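Long-range contact in pancreatic lipase related protein 2 (Equus caballus, PDB 1W52), which probably hydrolyses the ester bonds of galactolipids and triacylglycerols, releasing fatty acids: residues R70-E84 against E99-K113. Sequence-based numbering, arbitrary orientation.
Sequences RKTHFVIHGFRDRGE and ETTNCISVDWSSGAK. With DDQ (decylamine-N,N-dimethyl-N-oxide), chain C.
His77 and Trp108 lie against each other as an offset stack, the imidazole resting on the five-membered ring of the indole with centroids 3.9 Å apart and planes at 27°; the rings are modelled too close, so the exact spacing is doubtful. Trp108 CG sits between the backbone N and the carbonyl carbon (chi1 58°), a setting that brings the indole face against the imidazole and lets Trp108 NE1, its place equally uncertain, approach His77 O at 3.0 Å in a hydrogen bond. Ala112 CB sits over the margin of the same indole face that meets His77, and Ile123 and Val126 of helix 116-141 also pack on the tryptophan. A leucine here would probably leave His77 without its stacking partner and its carbonyl without the indole donor. Strands 72-76 and 102-107, joined through helix 87-96, form a parallel beta-alpha-beta unit of the alpha/beta-hydrolase sheet, and the loop following strand 72-76 carries Phe79, Arg80 and Asp81 into the detergent pocket. There Arg80 N donates to Ala112 O at 2.7 Å, tying the pocket loop to the turn beyond Trp108. Asp107 holds the returning chain: OD2 accepts Gly83 N (3.0 Å) from the anti side but well out of the carboxylate plane, while OD1 takes Ser109 OG on the syn side. On one face of the sheet the side chains of Phe74 and Ile104 run alongside each other; Ile134 of helix 116-141 packs on Phe74, and Phe39 and Leu41 of strand 38-43 on Ile104. At the far end, His73 NE2 gives a nearly straight bond to Glu99 OE1, 3.2 Å away; the acceptor lies in the imidazole plane, yet the ring meets the carboxylate from above, the planes 86° apart. Glu99 OE2 turns to His311, and His73 ND1 to His149. Asn102 ND2 donates to Thr72 OG1 at 3.0 Å, and Tyr143 also bonds that hydroxyl.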
loop_
_atom_site.group_PDB
_atom_site.type_symbol
_atom_site.label_atom_id
_atom_site.label_comp_id
_atom_site.label_asym_id
_atom_site.label_seq_id
_atom_site.Cartn_x
_atom_site.Cartn_y
_atom_site.Cartn_z
ATOM N N ARG A 70 22.123 -1.461 -13.688
ATOM C CA ARG A 70 21.113 -0.986 -12.720
ATOM C C ARG A 70 19.984 -1.952 -12.389
ATOM O O ARG A 70 19.695 -2.812 -13.217
ATOM C CB ARG A 70 20.459 0.229 -13.323
ATOM C CG ARG A 70 21.460 1.264 -13.694
ATOM C CD ARG A 70 22.277 1.651 -12.527
ATOM N NE ARG A 70 22.851 2.966 -12.661
ATOM C CZ ARG A 70 23.547 3.549 -11.710
ATOM N NH1 ARG A 70 23.707 2.959 -10.546
ATOM N NH2 ARG A 70 24.063 4.736 -11.904
ATOM N N LYS A 71 19.333 -1.790 -11.216
ATOM C CA LYS A 71 18.050 -2.491 -10.916
ATOM C C LYS A 71 17.031 -2.351 -12.054
ATOM O O LYS A 71 17.104 -1.412 -12.816
ATOM C CB LYS A 71 17.329 -1.921 -9.682
ATOM C CG LYS A 71 17.868 -2.323 -8.317
ATOM C CD LYS A 71 16.972 -1.805 -7.149
ATOM C CE LYS A 71 15.693 -2.630 -6.997
ATOM N NZ LYS A 71 15.887 -4.130 -6.777
ATOM N N THR A 72 16.077 -3.265 -12.150
ATOM C CA THR A 72 14.992 -3.126 -13.110
ATOM C C THR A 72 13.616 -3.319 -12.466
ATOM O O THR A 72 13.323 -4.359 -11.858
ATOM C CB THR A 72 15.172 -4.114 -14.215
ATOM O OG1 THR A 72 16.439 -3.887 -14.862
ATOM C CG2 THR A 72 14.079 -3.958 -15.285
ATOM N N HIS A 73 12.779 -2.297 -12.585
ATOM C CA HIS A 73 11.402 -2.359 -12.102
ATOM C C HIS A 73 10.432 -2.702 -13.232
ATOM O O HIS A 73 10.439 -2.106 -14.299
ATOM C CB HIS A 73 11.019 -1.043 -11.445
ATOM C CG HIS A 73 11.948 -0.660 -10.338
ATOM N ND1 HIS A 73 11.999 -1.343 -9.150
ATOM C CD2 HIS A 73 12.873 0.325 -10.245
ATOM C CE1 HIS A 73 12.911 -0.793 -8.366
ATOM N NE2 HIS A 73 13.453 0.226 -9.005
ATOM N N PHE A 74 9.643 -3.732 -12.973
ATOM C CA PHE A 74 8.538 -4.135 -13.823
ATOM C C PHE A 74 7.267 -3.700 -13.100
ATOM O O PHE A 74 7.145 -3.853 -11.865
ATOM C CB PHE A 74 8.537 -5.644 -13.938
ATOM C CG PHE A 74 9.508 -6.196 -14.975
ATOM C CD1 PHE A 74 10.599 -7.024 -14.596
ATOM C CD2 PHE A 74 9.298 -5.971 -16.326
ATOM C CE1 PHE A 74 11.416 -7.579 -15.536
ATOM C CE2 PHE A 74 10.140 -6.532 -17.264
ATOM C CZ PHE A 74 11.187 -7.338 -16.858
ATOM N N VAL A 75 6.325 -3.174 -13.865
ATOM C CA VAL A 75 5.040 -2.749 -13.325
ATOM C C VAL A 75 3.918 -3.369 -14.130
ATOM O O VAL A 75 3.678 -2.984 -15.241
ATOM C CB VAL A 75 4.945 -1.265 -13.422
ATOM C CG1 VAL A 75 3.588 -0.802 -13.025
ATOM C CG2 VAL A 75 6.002 -0.647 -12.509
ATOM N N ILE A 76 3.214 -4.321 -13.572
ATOM C CA ILE A 76 2.144 -5.028 -14.285
ATOM C C ILE A 76 0.714 -4.639 -13.794
ATOM O O ILE A 76 0.388 -4.813 -12.604
ATOM C CB ILE A 76 2.356 -6.537 -14.065
ATOM C CG1 ILE A 76 3.844 -6.907 -14.226
ATOM C CG2 ILE A 76 1.461 -7.328 -15.013
ATOM C CD1 ILE A 76 4.193 -8.321 -13.769
ATOM N N HIS A 77 -0.131 -4.172 -14.713
ATOM C CA HIS A 77 -1.531 -3.874 -14.392
ATOM C C HIS A 77 -2.387 -5.146 -14.278
ATOM O O HIS A 77 -1.923 -6.275 -14.512
ATOM C CB HIS A 77 -2.153 -2.948 -15.441
ATOM C CG HIS A 77 -2.442 -3.627 -16.740
ATOM N ND1 HIS A 77 -2.188 -3.038 -17.956
ATOM C CD2 HIS A 77 -2.918 -4.861 -17.023
ATOM C CE1 HIS A 77 -2.529 -3.863 -18.930
ATOM N NE2 HIS A 77 -2.972 -4.979 -18.390
ATOM N N GLY A 78 -3.653 -4.983 -13.932
ATOM C CA GLY A 78 -4.520 -6.142 -13.910
ATOM C C GLY A 78 -5.728 -6.035 -14.817
ATOM O O GLY A 78 -5.689 -5.285 -15.810
ATOM N N PHE A 79 -6.786 -6.796 -14.434
ATOM C CA PHE A 79 -8.114 -6.857 -15.113
ATOM C C PHE A 79 -8.572 -5.489 -15.586
ATOM O O PHE A 79 -8.669 -4.536 -14.795
ATOM C CB PHE A 79 -9.135 -7.435 -14.127
ATOM C CG PHE A 79 -10.495 -7.735 -14.712
ATOM C CD1 PHE A 79 -10.687 -8.736 -15.638
ATOM C CD2 PHE A 79 -11.605 -7.044 -14.288
ATOM C CE1 PHE A 79 -11.941 -8.977 -16.167
ATOM C CE2 PHE A 79 -12.857 -7.323 -14.829
ATOM C CZ PHE A 79 -12.997 -8.285 -15.764
ATOM N N ARG A 80 -8.748 -5.387 -16.890
ATOM C CA ARG A 80 -9.349 -4.214 -17.543
ATOM C C ARG A 80 -8.703 -2.878 -17.305
ATOM O O ARG A 80 -9.356 -1.841 -17.175
ATOM C CB ARG A 80 -10.832 -4.118 -17.214
ATOM C CG ARG A 80 -11.560 -5.368 -17.742
ATOM C CD ARG A 80 -12.991 -5.207 -17.863
ATOM N NE ARG A 80 -13.373 -4.906 -19.230
ATOM C CZ ARG A 80 -13.886 -5.769 -20.109
ATOM N NH1 ARG A 80 -14.074 -7.088 -19.811
ATOM N NH2 ARG A 80 -14.236 -5.270 -21.300
ATOM N N ASP A 81 -7.394 -2.939 -17.288
ATOM C CA ASP A 81 -6.545 -1.803 -17.134
ATOM C C ASP A 81 -5.536 -1.928 -18.292
ATOM O O ASP A 81 -5.524 -2.967 -19.018
ATOM C CB ASP A 81 -5.823 -1.952 -15.819
ATOM C CG ASP A 81 -5.528 -0.651 -15.149
ATOM O OD1 ASP A 81 -5.401 0.414 -15.816
ATOM O OD2 ASP A 81 -5.355 -0.637 -13.909
ATOM N N ARG A 82 -4.689 -0.889 -18.437
ATOM C CA ARG A 82 -3.627 -0.855 -19.442
ATOM C C ARG A 82 -2.254 -0.328 -18.904
ATOM O O ARG A 82 -2.142 0.227 -17.804
ATOM C CB ARG A 82 -4.109 -0.071 -20.658
ATOM C CG ARG A 82 -4.448 1.332 -20.330
ATOM C CD ARG A 82 -4.698 2.171 -21.511
ATOM N NE ARG A 82 -4.776 3.553 -21.062
ATOM C CZ ARG A 82 -4.891 4.605 -21.878
ATOM N NH1 ARG A 82 -4.931 4.429 -23.214
ATOM N NH2 ARG A 82 -4.966 5.845 -21.355
ATOM N N GLY A 83 -1.225 -0.587 -19.710
ATOM C CA GLY A 83 0.142 -0.135 -19.466
ATOM C C GLY A 83 0.464 1.213 -20.091
ATOM O O GLY A 83 1.055 2.066 -19.426
ATOM N N GLU A 84 0.017 1.395 -21.340
ATOM C CA GLU A 84 0.327 2.562 -22.160
ATOM C C GLU A 84 -0.334 3.841 -21.710
ATOM O O GLU A 84 -1.207 4.334 -22.365
ATOM C CB GLU A 84 -0.052 2.280 -23.629
ATOM C CG GLU A 84 1.146 2.352 -24.561
ATOM C CD GLU A 84 0.927 3.170 -25.820
ATOM O OE1 GLU A 84 0.797 4.421 -25.754
ATOM O OE2 GLU A 84 0.921 2.561 -26.904
ATOM N N GLU A 99 15.796 7.332 -8.571
ATOM C CA GLU A 99 16.901 6.360 -8.734
ATOM C C GLU A 99 17.289 6.172 -10.173
ATOM O O GLU A 99 16.519 6.471 -11.049
ATOM C CB GLU A 99 16.634 5.000 -8.049
ATOM C CG GLU A 99 15.363 4.215 -8.389
ATOM C CD GLU A 99 15.116 3.006 -7.443
ATOM O OE1 GLU A 99 15.743 1.920 -7.602
ATOM O OE2 GLU A 99 14.291 3.137 -6.518
ATOM N N THR A 100 18.519 5.752 -10.436
ATOM C CA THR A 100 18.889 5.588 -11.836
ATOM C C THR A 100 18.772 4.112 -12.136
ATOM O O THR A 100 19.384 3.272 -11.496
ATOM C CB THR A 100 20.243 6.267 -12.280
ATOM O OG1 THR A 100 21.310 5.849 -11.453
ATOM C CG2 THR A 100 20.195 7.835 -12.090
ATOM N N THR A 101 17.886 3.830 -13.087
ATOM C CA THR A 101 17.337 2.519 -13.246
ATOM C C THR A 101 16.537 2.302 -14.534
ATOM O O THR A 101 16.269 3.235 -15.289
ATOM C CB THR A 101 16.444 2.300 -12.056
ATOM O OG1 THR A 101 17.103 2.829 -10.896
ATOM C CG2 THR A 101 16.269 0.824 -11.729
ATOM N N ASN A 102 16.215 1.023 -14.752
ATOM C CA ASN A 102 15.348 0.529 -15.796
ATOM C C ASN A 102 13.977 0.259 -15.246
ATOM O O ASN A 102 13.819 -0.546 -14.311
ATOM C CB ASN A 102 15.873 -0.817 -16.290
ATOM C CG ASN A 102 17.313 -0.770 -16.664
ATOM O OD1 ASN A 102 17.714 0.098 -17.451
ATOM N ND2 ASN A 102 18.119 -1.705 -16.114
ATOM N N CYS A 103 12.963 0.888 -15.830
ATOM C CA CYS A 103 11.592 0.580 -15.441
ATOM C C CYS A 103 10.755 0.187 -16.639
ATOM O O CYS A 103 10.614 0.949 -17.560
ATOM C CB CYS A 103 10.972 1.742 -14.669
ATOM S SG CYS A 103 9.367 1.283 -13.958
ATOM N N ILE A 104 10.236 -1.032 -16.623
ATOM C CA ILE A 104 9.335 -1.522 -17.672
ATOM C C ILE A 104 7.886 -1.676 -17.176
ATOM O O ILE A 104 7.625 -2.230 -16.091
ATOM C CB ILE A 104 9.784 -2.908 -18.226
ATOM C CG1 ILE A 104 11.277 -2.941 -18.593
ATOM C CG2 ILE A 104 8.920 -3.302 -19.420
ATOM C CD1 ILE A 104 11.850 -4.346 -18.557
ATOM N N SER A 105 6.966 -1.206 -18.018
ATOM C CA SER A 105 5.537 -1.290 -17.803
ATOM C C SER A 105 5.074 -2.411 -18.691
ATOM O O SER A 105 5.347 -2.397 -19.876
ATOM C CB SER A 105 4.891 0.035 -18.197
ATOM O OG SER A 105 3.476 -0.081 -18.307
ATOM N N VAL A 106 4.441 -3.417 -18.104
ATOM C CA VAL A 106 3.984 -4.589 -18.841
ATOM C C VAL A 106 2.527 -4.381 -19.275
ATOM O O VAL A 106 1.609 -4.578 -18.480
ATOM C CB VAL A 106 4.084 -5.847 -17.983
ATOM C CG1 VAL A 106 3.535 -7.064 -18.749
ATOM C CG2 VAL A 106 5.526 -6.089 -17.528
ATOM N N ASP A 107 2.313 -3.967 -20.521
ATOM C CA ASP A 107 0.963 -3.723 -21.005
ATOM C C ASP A 107 0.370 -4.963 -21.624
ATOM O O ASP A 107 0.850 -5.418 -22.638
ATOM C CB ASP A 107 0.960 -2.624 -22.052
ATOM C CG ASP A 107 -0.407 -2.466 -22.731
ATOM O OD1 ASP A 107 -0.765 -3.334 -23.513
ATOM O OD2 ASP A 107 -1.190 -1.520 -22.562
ATOM N N TRP A 108 -0.686 -5.509 -21.031
ATOM C CA TRP A 108 -1.397 -6.640 -21.640
ATOM C C TRP A 108 -2.873 -6.356 -21.744
ATOM O O TRP A 108 -3.692 -7.252 -21.607
ATOM C CB TRP A 108 -1.169 -7.922 -20.871
ATOM C CG TRP A 108 -1.570 -7.869 -19.473
ATOM C CD1 TRP A 108 -1.035 -7.096 -18.503
ATOM C CD2 TRP A 108 -2.576 -8.666 -18.841
ATOM N NE1 TRP A 108 -1.639 -7.359 -17.293
ATOM C CE2 TRP A 108 -2.591 -8.319 -17.472
ATOM C CE3 TRP A 108 -3.473 -9.634 -19.292
ATOM C CZ2 TRP A 108 -3.450 -8.904 -16.555
ATOM C CZ3 TRP A 108 -4.325 -10.227 -18.366
ATOM C CH2 TRP A 108 -4.302 -9.858 -17.016
ATOM N N SER A 109 -3.176 -5.096 -22.022
ATOM C CA SER A 109 -4.525 -4.559 -21.979
ATOM C C SER A 109 -5.560 -5.422 -22.669
ATOM O O SER A 109 -6.570 -5.836 -22.069
ATOM C CB SER A 109 -4.541 -3.173 -22.618
ATOM O OG SER A 109 -3.731 -3.136 -23.770
ATOM N N SER A 110 -5.281 -5.672 -23.940
ATOM C CA SER A 110 -6.116 -6.496 -24.800
ATOM C C SER A 110 -6.437 -7.887 -24.197
ATOM O O SER A 110 -7.520 -8.415 -24.390
ATOM C CB SER A 110 -5.461 -6.597 -26.202
ATOM O OG SER A 110 -4.528 -7.672 -26.260
ATOM N N GLY A 111 -5.507 -8.470 -23.464
ATOM C CA GLY A 111 -5.734 -9.762 -22.843
ATOM C C GLY A 111 -6.487 -9.659 -21.554
ATOM O O GLY A 111 -7.126 -10.623 -21.143
ATOM N N ALA A 112 -6.384 -8.489 -20.918
ATOM C CA ALA A 112 -7.028 -8.171 -19.627
ATOM C C ALA A 112 -8.420 -7.527 -19.808
ATOM O O ALA A 112 -9.095 -7.162 -18.828
ATOM C CB ALA A 112 -6.103 -7.240 -18.774
ATOM N N LYS A 113 -8.825 -7.403 -21.075
ATOM C CA LYS A 113 -10.145 -6.938 -21.515
ATOM C C LYS A 113 -11.103 -8.108 -21.651
ATOM O O LYS A 113 -12.250 -7.931 -21.941
ATOM C CB LYS A 113 -9.969 -6.325 -22.903
ATOM C CG LYS A 113 -10.909 -5.265 -23.216
ATOM C CD LYS A 113 -10.412 -4.403 -24.345
ATOM C CE LYS A 113 -11.209 -3.091 -24.365
ATOM N NZ LYS A 113 -11.572 -2.692 -25.758
HETATM N N1 DDQ C . -8.814 1.642 -14.470
HETATM O O1 DDQ C . -7.568 1.719 -14.332
HETATM C CM1 DDQ C . -9.398 3.024 -14.323
HETATM C CM2 DDQ C . -9.173 1.106 -15.817
HETATM C C1 DDQ C . -9.209 0.743 -13.343
HETATM C C2 DDQ C . -9.251 -0.763 -13.629
HETATM C C3 DDQ C . -10.657 -1.275 -13.341
HETATM C C4 DDQ C . -10.805 -1.940 -11.981
HETATM C C5 DDQ C . -11.323 -3.360 -12.128
HETATM C C6 DDQ C . -11.410 -3.923 -10.737
HETATM C C7 DDQ C . -11.789 -5.375 -10.741
HETATM C C8 DDQ C . -10.724 -6.238 -10.093
HETATM C C9 DDQ C . -11.040 -7.716 -10.351
HETATM C C10 DDQ C . -10.649 -8.644 -9.222
#